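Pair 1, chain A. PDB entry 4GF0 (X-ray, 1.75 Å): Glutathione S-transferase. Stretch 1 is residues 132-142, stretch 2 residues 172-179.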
# COMPACT_ATOMS: atom_id res chain seq x y z
N GLN A 132 -5.41 -17.06 14.06
CA GLN A 132 -4.14 -17.16 13.34
C GLN A 132 -3.28 -15.91 13.47
O GLN A 132 -2.10 -15.94 13.13
CB GLN A 132 -4.37 -17.43 11.85
CG GLN A 132 -5.33 -18.56 11.54
CD GLN A 132 -5.04 -19.81 12.35
OE1 GLN A 132 -3.89 -20.20 12.54
NE2 GLN A 132 -6.10 -20.44 12.85
N VAL A 133 -3.87 -14.82 13.96
CA VAL A 133 -3.17 -13.52 14.02
C VAL A 133 -1.84 -13.52 14.80
O VAL A 133 -0.87 -12.89 14.37
CB VAL A 133 -4.11 -12.38 14.49
CG1 VAL A 133 -3.35 -11.05 14.64
CG2 VAL A 133 -5.24 -12.18 13.49
N PRO A 134 -1.79 -14.21 15.97
CA PRO A 134 -0.49 -14.23 16.64
C PRO A 134 0.58 -14.90 15.78
O PRO A 134 1.74 -14.49 15.80
CB PRO A 134 -0.76 -15.05 17.90
CG PRO A 134 -2.19 -14.80 18.19
CD PRO A 134 -2.85 -14.74 16.84
N GLU A 135 0.18 -15.90 15.00
CA GLU A 135 1.14 -16.58 14.14
C GLU A 135 1.49 -15.79 12.87
O GLU A 135 2.66 -15.75 12.49
CB GLU A 135 0.67 -17.99 13.81
CG GLU A 135 0.67 -18.88 15.05
CD GLU A 135 0.09 -20.25 14.79
OE1 GLU A 135 0.35 -20.80 13.70
OE2 GLU A 135 -0.62 -20.77 15.68
N THR A 136 0.51 -15.17 12.23
CA THR A 136 0.79 -14.39 11.02
C THR A 136 1.59 -13.13 11.34
O THR A 136 2.47 -12.74 10.58
CB THR A 136 -0.49 -14.02 10.24
OG1 THR A 136 -1.35 -13.22 11.06
CG2 THR A 136 -1.22 -15.26 9.78
N MET A 137 1.28 -12.49 12.46
CA MET A 137 2.02 -11.29 12.87
C MET A 137 3.45 -11.63 13.31
O MET A 137 4.37 -10.84 13.09
CB MET A 137 1.29 -10.52 13.97
CG MET A 137 0.01 -9.82 13.50
SD MET A 137 0.27 -8.53 12.26
CE MET A 137 0.94 -7.22 13.27
N ALA A 138 3.63 -12.79 13.92
CA ALA A 138 4.97 -13.22 14.31
C ALA A 138 5.81 -13.46 13.06
O ALA A 138 6.99 -13.11 13.02
CB ALA A 138 4.91 -14.47 15.16
N ALA A 139 5.19 -14.05 12.04
CA ALA A 139 5.89 -14.32 10.80
C ALA A 139 6.26 -13.01 10.12
O ALA A 139 7.35 -12.88 9.55
CB ALA A 139 5.04 -15.21 9.86
N CYS A 140 5.37 -12.02 10.21
CA CYS A 140 5.67 -10.70 9.67
C CYS A 140 6.81 -10.07 10.45
O CYS A 140 7.72 -9.48 9.86
CB CYS A 140 4.43 -9.81 9.70
SG CYS A 140 3.22 -10.24 8.42
N ALA A 141 6.77 -10.19 11.77
CA ALA A 141 7.82 -9.62 12.60
C ALA A 141 9.17 -10.27 12.29
O ALA A 141 10.21 -9.60 12.27
CB ALA A 141 7.48 -9.74 14.07
N ASP A 142 9.15 -11.58 12.03
CA ASP A 142 10.35 -12.32 11.62
C ASP A 142 10.98 -11.69 10.38
O ASP A 142 12.19 -11.47 10.32
CB ASP A 142 10.00 -13.78 11.30
CG ASP A 142 9.76 -14.61 12.53
OD1 ASP A 142 10.02 -14.14 13.66
OD2 ASP A 142 9.32 -15.78 12.37
N TRP A 172 1.30 -2.69 17.38
CA TRP A 172 0.19 -3.65 17.46
C TRP A 172 0.64 -5.03 17.94
O TRP A 172 -0.19 -5.86 18.30
CB TRP A 172 -0.47 -3.83 16.10
CG TRP A 172 -1.22 -2.65 15.59
CD1 TRP A 172 -1.86 -1.70 16.32
CD2 TRP A 172 -1.43 -2.31 14.21
NE1 TRP A 172 -2.45 -0.77 15.48
CE2 TRP A 172 -2.20 -1.13 14.19
CE3 TRP A 172 -1.04 -2.89 13.00
CZ2 TRP A 172 -2.58 -0.51 12.99
CZ3 TRP A 172 -1.41 -2.28 11.81
CH2 TRP A 172 -2.18 -1.10 11.82
N LEU A 173 1.95 -5.30 17.90
CA LEU A 173 2.43 -6.68 18.09
C LEU A 173 2.08 -7.29 19.44
O LEU A 173 1.57 -8.42 19.50
CB LEU A 173 3.93 -6.78 17.83
CG LEU A 173 4.37 -6.68 16.36
CD1 LEU A 173 5.88 -6.49 16.26
CD2 LEU A 173 3.94 -7.92 15.58
N ASP A 174 2.34 -6.57 20.53
CA ASP A 174 2.04 -7.09 21.87
C ASP A 174 0.56 -7.42 21.99
O ASP A 174 0.19 -8.51 22.45
CB ASP A 174 2.44 -6.09 22.95
CG ASP A 174 3.93 -6.12 23.26
OD1 ASP A 174 4.63 -7.05 22.80
OD2 ASP A 174 4.40 -5.22 24.00
N GLY A 175 -0.28 -6.50 21.53
CA GLY A 175 -1.72 -6.66 21.54
C GLY A 175 -2.20 -7.80 20.66
O GLY A 175 -3.27 -8.37 20.89
N ASP A 176 -1.41 -8.13 19.64
CA ASP A 176 -1.76 -9.23 18.74
C ASP A 176 -1.18 -10.56 19.21
O ASP A 176 -1.34 -11.58 18.54
CB ASP A 176 -1.32 -8.94 17.29
CG ASP A 176 -2.20 -7.90 16.61
OD1 ASP A 176 -3.23 -7.50 17.19
OD2 ASP A 176 -1.86 -7.48 15.48
N GLY A 177 -0.51 -10.56 20.36
CA GLY A 177 0.03 -11.78 20.93
C GLY A 177 1.45 -12.12 20.52
O GLY A 177 1.86 -13.29 20.60
N VAL A 178 2.22 -11.11 20.10
CA VAL A 178 3.62 -11.28 19.72
C VAL A 178 4.52 -10.45 20.64
O VAL A 178 4.27 -9.25 20.82
CB VAL A 178 3.86 -10.83 18.27
CG1 VAL A 178 5.33 -11.05 17.87
CG2 VAL A 178 2.93 -11.56 17.30
N ASP A 179 5.54 -11.07 21.23
CA ASP A 179 6.47 -10.34 22.09
C ASP A 179 7.46 -9.56 21.24
O ASP A 179 8.30 -10.17 20.58
CB ASP A 179 7.24 -11.30 23.00
CG ASP A 179 6.45 -11.76 24.21
OD1 ASP A 179 5.75 -10.92 24.80
OD2 ASP A 179 6.55 -12.95 24.57

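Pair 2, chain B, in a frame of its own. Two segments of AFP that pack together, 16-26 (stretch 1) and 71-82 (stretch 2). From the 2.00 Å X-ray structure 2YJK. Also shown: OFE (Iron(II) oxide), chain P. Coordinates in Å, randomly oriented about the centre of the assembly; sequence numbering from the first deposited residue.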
# COMPACT_ATOMS: atom_id res chain seq x y z
N GLU B 16 43.16 -10.55 11.17
CA GLU B 16 43.58 -9.61 10.12
C GLU B 16 42.44 -8.90 9.35
O GLU B 16 42.45 -7.67 9.20
CB GLU B 16 44.44 -10.37 9.09
CG GLU B 16 45.64 -9.56 8.53
CD GLU B 16 46.54 -9.02 9.65
OE1 GLU B 16 46.05 -8.15 10.44
OE2 GLU B 16 47.72 -9.47 9.73
N VAL B 17 41.46 -9.67 8.87
CA VAL B 17 40.43 -9.11 8.00
C VAL B 17 39.47 -8.24 8.81
O VAL B 17 39.03 -7.18 8.33
CB VAL B 17 39.64 -10.22 7.19
CG1 VAL B 17 38.14 -9.83 6.90
CG2 VAL B 17 40.38 -10.59 5.91
N ALA B 18 39.12 -8.69 10.01
CA ALA B 18 38.20 -7.93 10.83
C ALA B 18 38.86 -6.58 11.12
O ALA B 18 38.21 -5.53 11.09
CB ALA B 18 37.91 -8.67 12.12
N ALA B 19 40.18 -6.63 11.32
CA ALA B 19 40.93 -5.49 11.83
C ALA B 19 41.05 -4.38 10.79
O ALA B 19 41.03 -3.20 11.12
CB ALA B 19 42.31 -5.94 12.30
N ALA B 20 41.17 -4.78 9.52
CA ALA B 20 41.08 -3.86 8.37
C ALA B 20 39.67 -3.23 8.15
O ALA B 20 39.52 -2.03 7.85
CB ALA B 20 41.57 -4.58 7.10
N ALA B 21 38.63 -4.01 8.34
CA ALA B 21 37.33 -3.42 8.25
C ALA B 21 37.23 -2.33 9.27
O ALA B 21 36.78 -1.25 8.92
CB ALA B 21 36.20 -4.45 8.45
N ALA B 22 37.61 -2.61 10.52
CA ALA B 22 37.41 -1.62 11.56
C ALA B 22 38.23 -0.39 11.23
O ALA B 22 37.80 0.76 11.41
CB ALA B 22 37.84 -2.15 12.92
N GLN B 23 39.44 -0.63 10.76
CA GLN B 23 40.32 0.45 10.46
C GLN B 23 39.77 1.35 9.37
O GLN B 23 39.88 2.56 9.49
CB GLN B 23 41.69 -0.11 10.09
CG GLN B 23 42.63 0.93 9.52
CD GLN B 23 43.94 0.33 9.12
OE1 GLN B 23 44.86 1.07 8.74
NE2 GLN B 23 44.06 -1.01 9.22
N PHE B 24 39.23 0.81 8.29
CA PHE B 24 38.82 1.66 7.15
C PHE B 24 37.37 2.11 7.20
O PHE B 24 37.01 3.19 6.69
CB PHE B 24 39.10 0.94 5.86
CG PHE B 24 40.55 0.78 5.59
CD1 PHE B 24 41.34 1.91 5.28
CD2 PHE B 24 41.15 -0.50 5.59
CE1 PHE B 24 42.70 1.78 4.96
CE2 PHE B 24 42.55 -0.64 5.28
CZ PHE B 24 43.31 0.49 5.00
N LEU B 25 36.53 1.30 7.83
CA LEU B 25 35.11 1.64 7.90
C LEU B 25 34.74 2.52 9.10
O LEU B 25 33.77 3.27 9.04
CB LEU B 25 34.29 0.38 7.90
CG LEU B 25 34.30 -0.30 6.51
CD1 LEU B 25 33.37 -1.55 6.58
CD2 LEU B 25 33.86 0.57 5.37
N THR B 26 35.52 2.44 10.16
CA THR B 26 35.26 3.29 11.33
C THR B 26 35.18 4.81 11.05
O THR B 26 34.28 5.47 11.61
CB THR B 26 36.22 2.98 12.51
OG1 THR B 26 36.09 1.60 12.82
CG2 THR B 26 35.89 3.80 13.72
N THR B 71 24.91 0.71 7.75
CA THR B 71 25.50 -0.37 6.94
C THR B 71 27.01 -0.53 7.25
O THR B 71 27.54 -1.64 7.24
CB THR B 71 25.36 -0.03 5.46
OG1 THR B 71 23.97 0.22 5.19
CG2 THR B 71 25.77 -1.22 4.60
N ALA B 72 27.71 0.59 7.46
CA ALA B 72 29.14 0.50 7.70
C ALA B 72 29.32 -0.09 9.10
O ALA B 72 30.11 -1.03 9.30
CB ALA B 72 29.84 1.89 7.55
N ALA B 73 28.52 0.40 10.06
CA ALA B 73 28.67 -0.05 11.46
C ALA B 73 28.41 -1.53 11.56
O ALA B 73 29.13 -2.29 12.25
CB ALA B 73 27.70 0.76 12.40
N GLU B 74 27.40 -1.98 10.84
CA GLU B 74 26.95 -3.34 11.07
C GLU B 74 27.85 -4.30 10.36
O GLU B 74 27.98 -5.45 10.75
CB GLU B 74 25.47 -3.50 10.66
CG GLU B 74 24.60 -2.64 11.65
CD GLU B 74 23.10 -2.88 11.55
OE1 GLU B 74 22.62 -3.51 10.55
OE2 GLU B 74 22.38 -2.44 12.48
N ARG B 75 28.42 -3.83 9.28
CA ARG B 75 29.49 -4.60 8.64
C ARG B 75 30.67 -4.80 9.63
O ARG B 75 31.20 -5.93 9.73
CB ARG B 75 29.97 -3.91 7.33
CG ARG B 75 31.17 -4.63 6.64
CD ARG B 75 30.67 -5.94 6.10
NE ARG B 75 31.77 -6.78 5.71
CZ ARG B 75 31.69 -8.10 5.52
NH1 ARG B 75 30.51 -8.77 5.69
NH2 ARG B 75 32.79 -8.72 5.19
N ILE B 76 31.09 -3.74 10.37
CA ILE B 76 32.17 -3.90 11.39
C ILE B 76 31.79 -4.89 12.49
O ILE B 76 32.56 -5.78 12.88
CB ILE B 76 32.55 -2.56 12.04
CG1 ILE B 76 33.23 -1.64 11.02
CG2 ILE B 76 33.49 -2.81 13.27
CD1 ILE B 76 33.16 -0.17 11.40
N VAL B 77 30.56 -4.77 12.96
CA VAL B 77 30.09 -5.60 14.05
C VAL B 77 29.93 -7.06 13.60
O VAL B 77 30.32 -7.97 14.34
CB VAL B 77 28.81 -5.04 14.71
CG1 VAL B 77 28.29 -6.07 15.84
CG2 VAL B 77 29.18 -3.60 15.37
N ALA B 78 29.44 -7.25 12.36
CA ALA B 78 29.24 -8.59 11.79
C ALA B 78 30.53 -9.36 11.69
O ALA B 78 30.50 -10.59 11.69
CB ALA B 78 28.57 -8.51 10.35
N LEU B 79 31.64 -8.64 11.54
CA LEU B 79 33.00 -9.25 11.47
C LEU B 79 33.53 -9.51 12.85
O LEU B 79 34.66 -10.01 13.03
CB LEU B 79 33.97 -8.35 10.70
CG LEU B 79 33.64 -8.27 9.19
CD1 LEU B 79 34.55 -7.30 8.48
CD2 LEU B 79 33.73 -9.66 8.53
N GLY B 80 32.72 -9.18 13.85
CA GLY B 80 33.05 -9.54 15.22
C GLY B 80 33.77 -8.45 16.01
O GLY B 80 34.17 -8.73 17.08
N LEU B 81 33.87 -7.21 15.53
CA LEU B 81 34.49 -6.09 16.33
C LEU B 81 33.54 -4.96 16.85
O LEU B 81 32.53 -4.68 16.22
CB LEU B 81 35.64 -5.45 15.56
CG LEU B 81 36.89 -6.31 15.27
CD1 LEU B 81 37.78 -5.50 14.38
CD2 LEU B 81 37.74 -6.84 16.52
N PRO B 82 33.85 -4.34 18.03
CA PRO B 82 32.95 -3.30 18.53
C PRO B 82 33.15 -2.01 17.75
O PRO B 82 34.07 -1.88 16.97
CB PRO B 82 33.35 -3.15 20.01
CG PRO B 82 34.85 -3.53 20.03
CD PRO B 82 34.97 -4.63 18.97
FE OFE P . 20.57 -1.29 12.11
O OFE P . 19.02 0.18 11.74

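In both pairs a helix lies against a segment with helical backbone angles (a true helix, 71-78, in pair 2) that turns through a glycine and runs off in extended form. Fourteen central residues superpose with an RMSD of 1.0 Å, and no hydrogen bond crosses either interface, so shape does the work: the helix offers one face, and the main side chains the turn presents to it are Leu A173, Asp A176 and Val A178 in pair 1 and the matched Ile B76, Leu B79 and Leu B81 in pair 2.

The glycine is the shared feature of the turn. Gly A177 and Gly B80 are matched, with phi of 91° and 95°, where a CB would be jammed against the preceding carbonyl O. Both turns have the same two backbone bonds. In pair 1, where Asp A174 to Gly A177 is a type I turn, Val A178 N to Leu A173 O, 2.8 Å, links the extended exit back to the turn, and Gly A177 N bonds to Asp A174 O at 3.0 Å. In pair 2 Leu B81 N to Ile B76 O, 3.3 Å, and Gly B80 N to Val B77 O, 2.7 Å, form a Schellman motif. Pair 1 leaves little room for a side chain here, since an ideal CB on Gly A177 would sit 3.3 Å from Pro A134 CG; in pair 2 an ideal CB on Gly B80 would be 5.5 Å from Ala B18 CB.

Pro A134 and Ala B18 are matched, and the residue is smaller in pair 2, but the glycine also sits farther from the helix there: CA of Pro A134 is 5.0 Å from CA of Gly A177, and CA of Ala B18 is 7.0 Å from CA of Gly B80. The proline ring rests on the backbone, with Pro A134 CG 3.3 Å from Asp A176 O. The smaller alanine makes a comparable approach, Ala B18 CB lying 3.6 Å from Leu B79 O.

One turn on, size is traded across the interface. Met A137 is long and faces Asp A176; its CE lies 3.6 Å from Asp A176 OD2 and 3.9 Å from Leu A173 CD2. The carboxylate is buried, but both of its oxygens are hydrogen-bonded elsewhere in the structure, so it can tolerate an apolar neighbour. Pair 2 reverses the allotment: Ala B21 is small, and Leu B79 reaches to it, CD1 to Ala B21 CB at 3.3 Å.

Ala A138 and Ala B22 keep the same small residue, and each receives the side chain just after the glycine. Val A178 CG2 lies 4.1 Å from Ala A138 CB and 3.5 Å from Pro A134 O; Leu B81 CD1 lies 3.7 Å from Ala B22 CB and 3.3 Å from Ala B18 O. Farther along, Leu A173 CD1 meets Ala A141 CB at 4.2 Å, and at the matched positions Ile B76 CD1 lies 3.7 Å from Thr B26 OG1. Ile B76 is a knob among Ala B21, Ala B22, Thr B26 and the unmatched Leu B25, an extra wall of the hole.

The rules are a glycine at the turn, an alanine beneath the residue after it, and bulk supplied from either partner between.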